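Local coordinates for transcription factor TAU subunit SFC1 (Schizosaccharomyces pombe, PDB 4BJJ), which belongs to the tauA part of TFIIIC, which binds box A promoter sites of tRNA and similar genes, and contributes here its Sfc7-interacting domain, at residues A[15-20]-A[73-78]; A[27-32]-A[36-41]; A[43-48]-A[95-100]. The protein carries 3 engineered substitutions. All blocks are in the same frame, centred on the assembly; numbering follows the deposited sequence.

Contact 1 of 3, residues A[15-20]-A[73-78]; sequences LIEHPG and QSRNDL
Glu17 and Arg75 meet in a salt bridge that ties the edge of strand 12-18 to the loop between strands 68-73 and 78-83. The two side chains come from opposite directions, and Arg75 NH2 lies 2.6 Å from Glu17 OE2. This oxygen sits at the edge of the guanidinium, almost in its plane, whereas the nitrogen meets the carboxylate on its syn side but tilted 34° out of plane, so the bond is short without being fully aligned. Glutamate suits the strand position because its chain, extended beyond CG, carries the charge well clear of the backbone. Arg75 bends at its third torsion (chi3 -67°), which turns the edge formed by NE and NH2 to Asp77. There both nitrogens grip one oxygen side-on: Arg75 NE is 2.9 Å from Asp77 OD2, on the syn lone pair, and NH2 is 3.3 Å from that same OD2, approaching from above the carboxylate plane. With Glu17 and Asp77 both bound in its plane, the guanidinium is probably kept from turning about its chain, and its charge probably offsets the mutual repulsion of Glu17 OE2 and Asp77 OD2, 5.3 Å apart. Glu17 and Asp77 are buried, so this polar knot is the tight part. Beside it the contact is loose: Leu15 CD2 comes no nearer than 4.4 Å to Arg75 NH2, the backbones stay far apart, and Arg75 keeps some exposure to solvent. Residues 15-18 pair antiparallel with a strand of the partner protein, whose basic side chain also bridges Glu17 OE2, consistent with this being the Sfc7-interacting domain. Strand 88-100 lies alongside strand 12-18, with Leu100 touching both Glu17 and Arg75 and Val98 touching Asp77.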
# COMPACT_ATOMS: atom_id res chain seq x y z
N LEU A 15 1.98 3.42 -4.63
CA LEU A 15 0.69 2.93 -4.18
C LEU A 15 -0.36 3.98 -4.47
O LEU A 15 -0.18 5.12 -4.13
CB LEU A 15 0.73 2.61 -2.69
CG LEU A 15 -0.61 2.37 -1.99
CD1 LEU A 15 -1.21 1.06 -2.45
CD2 LEU A 15 -0.43 2.39 -0.47
N ILE A 16 -1.44 3.56 -5.11
CA ILE A 16 -2.55 4.43 -5.38
C ILE A 16 -3.73 4.02 -4.51
O ILE A 16 -4.27 2.93 -4.66
CB ILE A 16 -2.94 4.35 -6.84
CG1 ILE A 16 -1.77 4.81 -7.70
CG2 ILE A 16 -4.13 5.24 -7.12
CD1 ILE A 16 -1.92 4.46 -9.16
N GLU A 17 -4.13 4.90 -3.60
CA GLU A 17 -5.28 4.61 -2.74
C GLU A 17 -6.56 5.14 -3.36
O GLU A 17 -6.96 6.28 -3.13
CB GLU A 17 -5.06 5.18 -1.33
CG GLU A 17 -3.91 4.48 -0.58
CD GLU A 17 -3.81 4.88 0.90
OE1 GLU A 17 -4.62 5.70 1.40
OE2 GLU A 17 -2.90 4.36 1.57
N HIS A 18 -7.21 4.28 -4.14
CA HIS A 18 -8.41 4.62 -4.90
C HIS A 18 -9.65 4.40 -4.01
O HIS A 18 -9.69 3.48 -3.20
CB HIS A 18 -8.39 3.72 -6.12
CG HIS A 18 -9.40 4.06 -7.17
ND1 HIS A 18 -10.75 3.93 -6.97
CD2 HIS A 18 -9.24 4.40 -8.47
CE1 HIS A 18 -11.39 4.23 -8.08
NE2 HIS A 18 -10.50 4.52 -9.02
N PRO A 19 -10.67 5.26 -4.12
CA PRO A 19 -11.83 5.18 -3.22
C PRO A 19 -12.99 4.34 -3.74
O PRO A 19 -13.93 4.06 -2.99
CB PRO A 19 -12.30 6.63 -3.12
CG PRO A 19 -11.87 7.25 -4.42
CD PRO A 19 -10.65 6.52 -4.89
N GLY A 20 -12.96 3.99 -5.01
CA GLY A 20 -13.92 3.06 -5.60
C GLY A 20 -13.50 1.61 -5.75
O GLY A 20 -12.65 1.12 -5.04
N GLN A 73 2.29 11.65 -1.29
CA GLN A 73 3.13 11.67 -0.11
C GLN A 73 3.92 10.38 0.03
O GLN A 73 3.60 9.38 -0.59
CB GLN A 73 2.26 11.92 1.11
CG GLN A 73 3.04 12.18 2.36
CD GLN A 73 3.97 13.34 2.20
OE1 GLN A 73 5.05 13.23 1.62
NE2 GLN A 73 3.55 14.48 2.70
N SER A 74 4.98 10.42 0.81
CA SER A 74 5.65 9.18 1.20
C SER A 74 5.38 8.93 2.67
O SER A 74 5.25 9.85 3.46
CB SER A 74 7.15 9.25 0.95
OG SER A 74 7.76 10.19 1.80
N ARG A 75 5.27 7.65 3.01
CA ARG A 75 5.18 7.19 4.38
C ARG A 75 6.26 6.15 4.47
O ARG A 75 7.28 6.29 3.81
CB ARG A 75 3.79 6.63 4.70
CG ARG A 75 2.72 7.68 4.48
CD ARG A 75 1.34 7.27 4.90
NE ARG A 75 0.83 6.19 4.08
CZ ARG A 75 -0.45 6.07 3.73
NH1 ARG A 75 -1.35 6.97 4.09
NH2 ARG A 75 -0.81 5.06 2.96
N ASN A 76 6.05 5.12 5.29
CA ASN A 76 6.99 4.03 5.38
C ASN A 76 6.27 2.72 5.18
O ASN A 76 6.57 1.72 5.84
CB ASN A 76 7.71 4.08 6.72
CG ASN A 76 6.76 4.19 7.90
OD1 ASN A 76 5.54 4.27 7.76
ND2 ASN A 76 7.33 4.19 9.08
N ASP A 77 5.33 2.71 4.25
CA ASP A 77 4.52 1.54 4.04
C ASP A 77 5.35 0.44 3.39
O ASP A 77 6.31 0.70 2.65
CB ASP A 77 3.32 1.85 3.15
CG ASP A 77 2.54 3.09 3.61
OD1 ASP A 77 2.19 3.15 4.80
OD2 ASP A 77 2.28 3.99 2.77
N LEU A 78 4.96 -0.80 3.66
CA LEU A 78 5.64 -1.94 3.10
C LEU A 78 4.65 -2.79 2.39
O LEU A 78 3.47 -2.80 2.72
CB LEU A 78 6.34 -2.76 4.20
CG LEU A 78 7.33 -1.99 5.07
CD1 LEU A 78 7.79 -2.87 6.22
CD2 LEU A 78 8.54 -1.56 4.27

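Contact 2 of 3, residues A[27-32]-A[36-41]; sequences AFFQTL and QSIQKA
Ile38 of helix 35-47 reaches across to Phe29 and Leu32, and this apolar cluster makes up most of the contact between the two consecutive helical segments. The CG1 branch of Ile38 stands anti to its own carbonyl carbon (chi1 -75°), which sends the long arm of the side chain toward segment 27-32. The terminal CD1 of Ile38 approaches Phe29 CD1 at 3.7 Å, the two side chains crossing at about a right angle. Behind it, Ile38 CG1 lies 3.9 Å from Leu32 CB, and Ile38 CD1 is 4.0 Å from Leu32 CD1, so the branch is gripped along its length rather than touched only at its end. A beta-branched isoleucine, stiff near the backbone, suits this job, and flexible Leu32 fits against it. Within 27-32 the aromatic pair adds to the cluster: Phe28 CD2 stands 3.8 Å above one face of the Phe29 ring, offset toward its rim.

The hydrogen bonds form a separate group. Ser37 holds OG anti to its backbone N (chi1 168°), and OG donates to Leu32 O at 2.9 Å, in the carbonyl plane with a C=O...donor angle of 149°. The small hydroxyl thus serves the Leu32 carbonyl and links the two sides of the turn. Close by, Thr31 OG1 donates to Phe28 O at 2.7 Å; that oxygen also receives Thr31 N, and the threonine hydroxyl is hydrogen-bonded to His18 as well. Leu32 and Ile38 rest on Ile16 of strand 12-18, and apolar side chains of the partner protein pack on Phe29, Leu32 and Ile38. The chemistry implies two consecutive helical segments packed together: buried hydrocarbon probably sets how they lie, while serine and threonine hydroxyls satisfy main-chain carbonyls.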
# COMPACT_ATOMS: atom_id res chain seq x y z
N ALA A 27 -13.34 0.09 -16.73
CA ALA A 27 -13.91 1.32 -16.18
C ALA A 27 -13.09 1.80 -15.00
O ALA A 27 -12.83 2.99 -14.87
CB ALA A 27 -15.34 1.10 -15.75
N PHE A 28 -12.67 0.86 -14.15
CA PHE A 28 -11.92 1.19 -12.95
C PHE A 28 -10.60 1.87 -13.28
O PHE A 28 -10.31 2.92 -12.73
CB PHE A 28 -11.69 -0.07 -12.12
CG PHE A 28 -10.76 0.12 -10.96
CD1 PHE A 28 -11.20 0.71 -9.79
CD2 PHE A 28 -9.44 -0.33 -11.05
CE1 PHE A 28 -10.33 0.86 -8.71
CE2 PHE A 28 -8.58 -0.19 -9.98
CZ PHE A 28 -9.02 0.41 -8.80
N PHE A 29 -9.82 1.28 -14.18
CA PHE A 29 -8.53 1.85 -14.57
C PHE A 29 -8.70 3.15 -15.32
O PHE A 29 -7.86 4.04 -15.25
CB PHE A 29 -7.79 0.88 -15.47
CG PHE A 29 -7.27 -0.31 -14.77
CD1 PHE A 29 -6.53 -0.18 -13.60
CD2 PHE A 29 -7.49 -1.58 -15.28
CE1 PHE A 29 -6.05 -1.29 -12.95
CE2 PHE A 29 -7.01 -2.67 -14.64
CZ PHE A 29 -6.28 -2.53 -13.47
N GLN A 30 -9.79 3.23 -16.06
CA GLN A 30 -10.09 4.42 -16.82
C GLN A 30 -10.32 5.64 -15.91
O GLN A 30 -10.05 6.78 -16.32
CB GLN A 30 -11.29 4.15 -17.73
CG GLN A 30 -11.58 5.25 -18.71
CD GLN A 30 -10.36 5.67 -19.49
OE1 GLN A 30 -9.55 4.82 -19.91
NE2 GLN A 30 -10.19 6.99 -19.66
N THR A 31 -10.76 5.42 -14.66
CA THR A 31 -11.00 6.55 -13.77
C THR A 31 -9.72 7.34 -13.47
O THR A 31 -9.77 8.49 -13.01
CB THR A 31 -11.63 6.15 -12.42
OG1 THR A 31 -10.71 5.34 -11.68
CG2 THR A 31 -12.96 5.43 -12.61
N LEU A 32 -8.58 6.68 -13.71
CA LEU A 32 -7.26 7.28 -13.51
C LEU A 32 -6.61 7.56 -14.85
O LEU A 32 -5.45 7.92 -14.92
CB LEU A 32 -6.39 6.33 -12.71
CG LEU A 32 -6.85 6.06 -11.29
CD1 LEU A 32 -6.03 4.96 -10.69
CD2 LEU A 32 -6.74 7.32 -10.43
N GLN A 36 -2.03 2.96 -19.01
CA GLN A 36 -0.80 3.64 -19.40
C GLN A 36 -0.61 4.90 -18.60
O GLN A 36 0.49 5.25 -18.24
CB GLN A 36 -0.77 3.93 -20.90
CG GLN A 36 -0.50 2.66 -21.72
CD GLN A 36 -0.52 2.90 -23.22
OE1 GLN A 36 -1.58 2.98 -23.84
NE2 GLN A 36 0.67 3.00 -23.81
N SER A 37 -1.70 5.58 -18.32
CA SER A 37 -1.65 6.78 -17.51
C SER A 37 -1.18 6.46 -16.07
O SER A 37 -0.43 7.22 -15.46
CB SER A 37 -3.03 7.42 -17.50
OG SER A 37 -3.14 8.44 -16.53
N ILE A 38 -1.58 5.29 -15.55
CA ILE A 38 -1.17 4.84 -14.22
C ILE A 38 0.33 4.58 -14.18
O ILE A 38 1.02 4.99 -13.25
CB ILE A 38 -1.94 3.58 -13.85
CG1 ILE A 38 -3.36 3.97 -13.48
CG2 ILE A 38 -1.25 2.80 -12.73
CD1 ILE A 38 -4.33 2.85 -13.58
N GLN A 39 0.84 3.90 -15.20
CA GLN A 39 2.27 3.63 -15.32
C GLN A 39 3.13 4.88 -15.53
O GLN A 39 4.23 5.00 -15.01
CB GLN A 39 2.48 2.62 -16.44
CG GLN A 39 1.83 1.28 -16.12
CD GLN A 39 1.82 0.31 -17.28
OE1 GLN A 39 1.95 0.70 -18.44
NE2 GLN A 39 1.66 -0.96 -16.96
N LYS A 40 2.62 5.82 -16.29
CA LYS A 40 3.27 7.10 -16.48
C LYS A 40 3.33 7.83 -15.13
O LYS A 40 4.37 8.34 -14.76
CB LYS A 40 2.48 7.91 -17.53
CG LYS A 40 3.20 9.12 -18.07
CD LYS A 40 2.36 9.81 -19.15
CE LYS A 40 1.07 10.44 -18.58
NZ LYS A 40 0.29 11.20 -19.60
N ALA A 41 2.23 7.85 -14.40
CA ALA A 41 2.20 8.45 -13.06
C ALA A 41 3.19 7.79 -12.10
O ALA A 41 3.93 8.48 -11.40
CB ALA A 41 0.81 8.43 -12.51

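Contact 3 of 3, residues A[43-48]-A[95-100]; sequences QTSFQN and IRQVFL
Ser45 of helix 43-47 faces Gln97 of strand 95-100 with their CA atoms 7.0 Å apart, the short axes approaching to 9.3 Å and their directions making an angle of 128°. The contact packs a helix of the Sfc7-interacting domain on its sheet. So close a backbone approach suits a small residue, and it is the CB of Ser45, not its hydroxyl, that does the touching. Gln97 extends beyond CG and sets OE1 only 3.0 Å from Ser45 CB, tight enough that the exact placing of the amide is doubtful. The hydroxyl turns instead into the space between its own backbone N and carbonyl carbon (chi1 67°), where it bonds Cys42 O about one helical turn earlier. At roughly a right angle to the amide, Phe99 brings CZ, the far end of its ring, to 4.1 Å from the same Ser45 CB, so this one carbon sits against both an amide and an aromatic ring. With an alanine here in place of Gln97, the amide is gone, which would probably open a gap beside Ser45 and take from Pro49 and Ala52 the side chain they pack on.

Nearer the outside, Phe46 places CE1 4.2 Å from Arg96 CB. The two side chains cross at about a right angle, and only the aliphatic root of the arginine is used: bends at its second and third torsions lead the guanidinium away to a salt bridge with Glu12 of strand 12-18. Phe46 also rests on Glu12, and its side chain lies about 4 Å from a bound mercury ion. Arginine thus offers hydrocarbon to the ring and charge to the acid. The contact therefore depends on shape and van der Waals packing, since Ser45 and Arg96 spend their polar groups within the helix and on the neighbouring strand.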
# COMPACT_ATOMS: atom_id res chain seq x y z
N GLN A 43 5.98 6.03 -12.94
CA GLN A 43 7.31 6.30 -13.41
C GLN A 43 7.79 7.75 -13.03
O GLN A 43 8.94 7.95 -12.63
CB GLN A 43 7.34 6.11 -14.93
CG GLN A 43 8.51 6.81 -15.62
CD GLN A 43 8.44 6.69 -17.13
OE1 GLN A 43 7.50 7.18 -17.78
NE2 GLN A 43 9.44 6.04 -17.71
N THR A 44 6.93 8.75 -13.20
CA THR A 44 7.28 10.11 -12.80
C THR A 44 7.61 10.16 -11.31
O THR A 44 8.55 10.85 -10.90
CB THR A 44 6.14 11.09 -13.05
OG1 THR A 44 5.72 11.02 -14.41
CG2 THR A 44 6.57 12.53 -12.77
N SER A 45 6.86 9.41 -10.49
CA SER A 45 7.07 9.45 -9.04
C SER A 45 8.46 8.97 -8.64
O SER A 45 9.00 9.39 -7.60
CB SER A 45 5.95 8.72 -8.22
OG SER A 45 5.95 7.33 -8.42
N PHE A 46 9.07 8.14 -9.49
CA PHE A 46 10.42 7.63 -9.24
C PHE A 46 11.52 8.44 -9.92
O PHE A 46 12.61 8.56 -9.39
CB PHE A 46 10.51 6.17 -9.67
CG PHE A 46 9.93 5.23 -8.65
CD1 PHE A 46 10.70 4.79 -7.60
CD2 PHE A 46 8.61 4.81 -8.72
CE1 PHE A 46 10.19 3.94 -6.66
CE2 PHE A 46 8.09 3.96 -7.80
CZ PHE A 46 8.87 3.53 -6.76
N GLN A 47 11.21 8.99 -11.09
CA GLN A 47 12.18 9.78 -11.82
C GLN A 47 12.26 11.20 -11.32
O GLN A 47 13.34 11.78 -11.30
CB GLN A 47 11.82 9.79 -13.29
CG GLN A 47 12.25 8.52 -13.96
CD GLN A 47 12.18 8.65 -15.44
OE1 GLN A 47 11.90 9.73 -15.95
NE2 GLN A 47 12.45 7.56 -16.15
N ASN A 48 11.12 11.74 -10.92
CA ASN A 48 11.02 13.12 -10.47
C ASN A 48 9.92 13.28 -9.41
O ASN A 48 8.88 13.90 -9.66
CB ASN A 48 10.76 14.02 -11.68
CG ASN A 48 10.97 15.49 -11.37
OD1 ASN A 48 11.30 15.84 -10.25
ND2 ASN A 48 10.76 16.35 -12.37
N ILE A 95 7.04 0.65 -0.26
CA ILE A 95 6.17 1.49 -1.03
C ILE A 95 6.74 2.91 -0.81
O ILE A 95 6.65 3.47 0.28
CB ILE A 95 4.72 1.36 -0.51
CG1 ILE A 95 4.21 -0.07 -0.71
CG2 ILE A 95 3.77 2.32 -1.20
CD1 ILE A 95 2.91 -0.38 0.05
N ARG A 96 7.37 3.48 -1.84
CA ARG A 96 8.11 4.74 -1.69
C ARG A 96 7.22 5.96 -1.83
O ARG A 96 7.54 7.00 -1.26
CB ARG A 96 9.28 4.83 -2.67
CG ARG A 96 10.39 3.81 -2.46
CD ARG A 96 10.90 3.72 -1.05
NE ARG A 96 11.48 4.96 -0.52
CZ ARG A 96 12.76 5.32 -0.67
NH1 ARG A 96 13.59 4.57 -1.37
NH2 ARG A 96 13.19 6.45 -0.16
N GLN A 97 6.14 5.85 -2.59
CA GLN A 97 5.19 6.95 -2.73
C GLN A 97 3.73 6.49 -2.78
O GLN A 97 3.41 5.41 -3.25
CB GLN A 97 5.50 7.84 -3.95
CG GLN A 97 5.69 9.29 -3.49
CD GLN A 97 6.11 10.24 -4.59
OE1 GLN A 97 5.54 10.24 -5.67
NE2 GLN A 97 7.07 11.08 -4.28
N VAL A 98 2.85 7.36 -2.31
CA VAL A 98 1.44 7.08 -2.24
C VAL A 98 0.66 8.20 -2.90
O VAL A 98 0.91 9.36 -2.63
CB VAL A 98 0.97 6.96 -0.77
CG1 VAL A 98 -0.39 6.34 -0.72
CG2 VAL A 98 1.91 6.10 -0.00
N PHE A 99 -0.28 7.83 -3.76
CA PHE A 99 -1.28 8.76 -4.26
C PHE A 99 -2.56 8.56 -3.44
O PHE A 99 -3.20 7.50 -3.49
CB PHE A 99 -1.54 8.51 -5.75
CG PHE A 99 -0.32 8.71 -6.62
CD1 PHE A 99 0.64 7.70 -6.74
CD2 PHE A 99 -0.13 9.90 -7.33
CE1 PHE A 99 1.74 7.87 -7.54
CE2 PHE A 99 0.98 10.08 -8.14
CZ PHE A 99 1.91 9.07 -8.26
N LEU A 100 -2.90 9.58 -2.67
CA LEU A 100 -3.99 9.53 -1.71
C LEU A 100 -5.25 10.14 -2.29
O LEU A 100 -5.35 11.36 -2.44
CB LEU A 100 -3.60 10.28 -0.43
CG LEU A 100 -2.34 9.77 0.28
CD1 LEU A 100 -1.69 10.88 1.08
CD2 LEU A 100 -2.60 8.61 1.19

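Overall arrangement
Contacts 1 and 2 are buried, whereas contact 3 runs from a buried end at Phe99 out to an exposed arginine. Their chemistry does not simply follow depth: contact 1 is ionic, contact 2 mainly hydrocarbon with one hydroxyl-to-carbonyl bond, and contact 3 van der Waals packing of mixed polar and aromatic residues. Helix 35-47 serves both contacts 2 and 3, its earlier part packing on segment 27-32 and its last turn on strand 88-100. That strand lies parallel to strand 12-18 of contact 1, where Leu15 O bonds Phe99 N. His18 and Ile16 join contact 1 to contact 2, through Thr31 and Ile38, so both helical segments pack against strand 12-18.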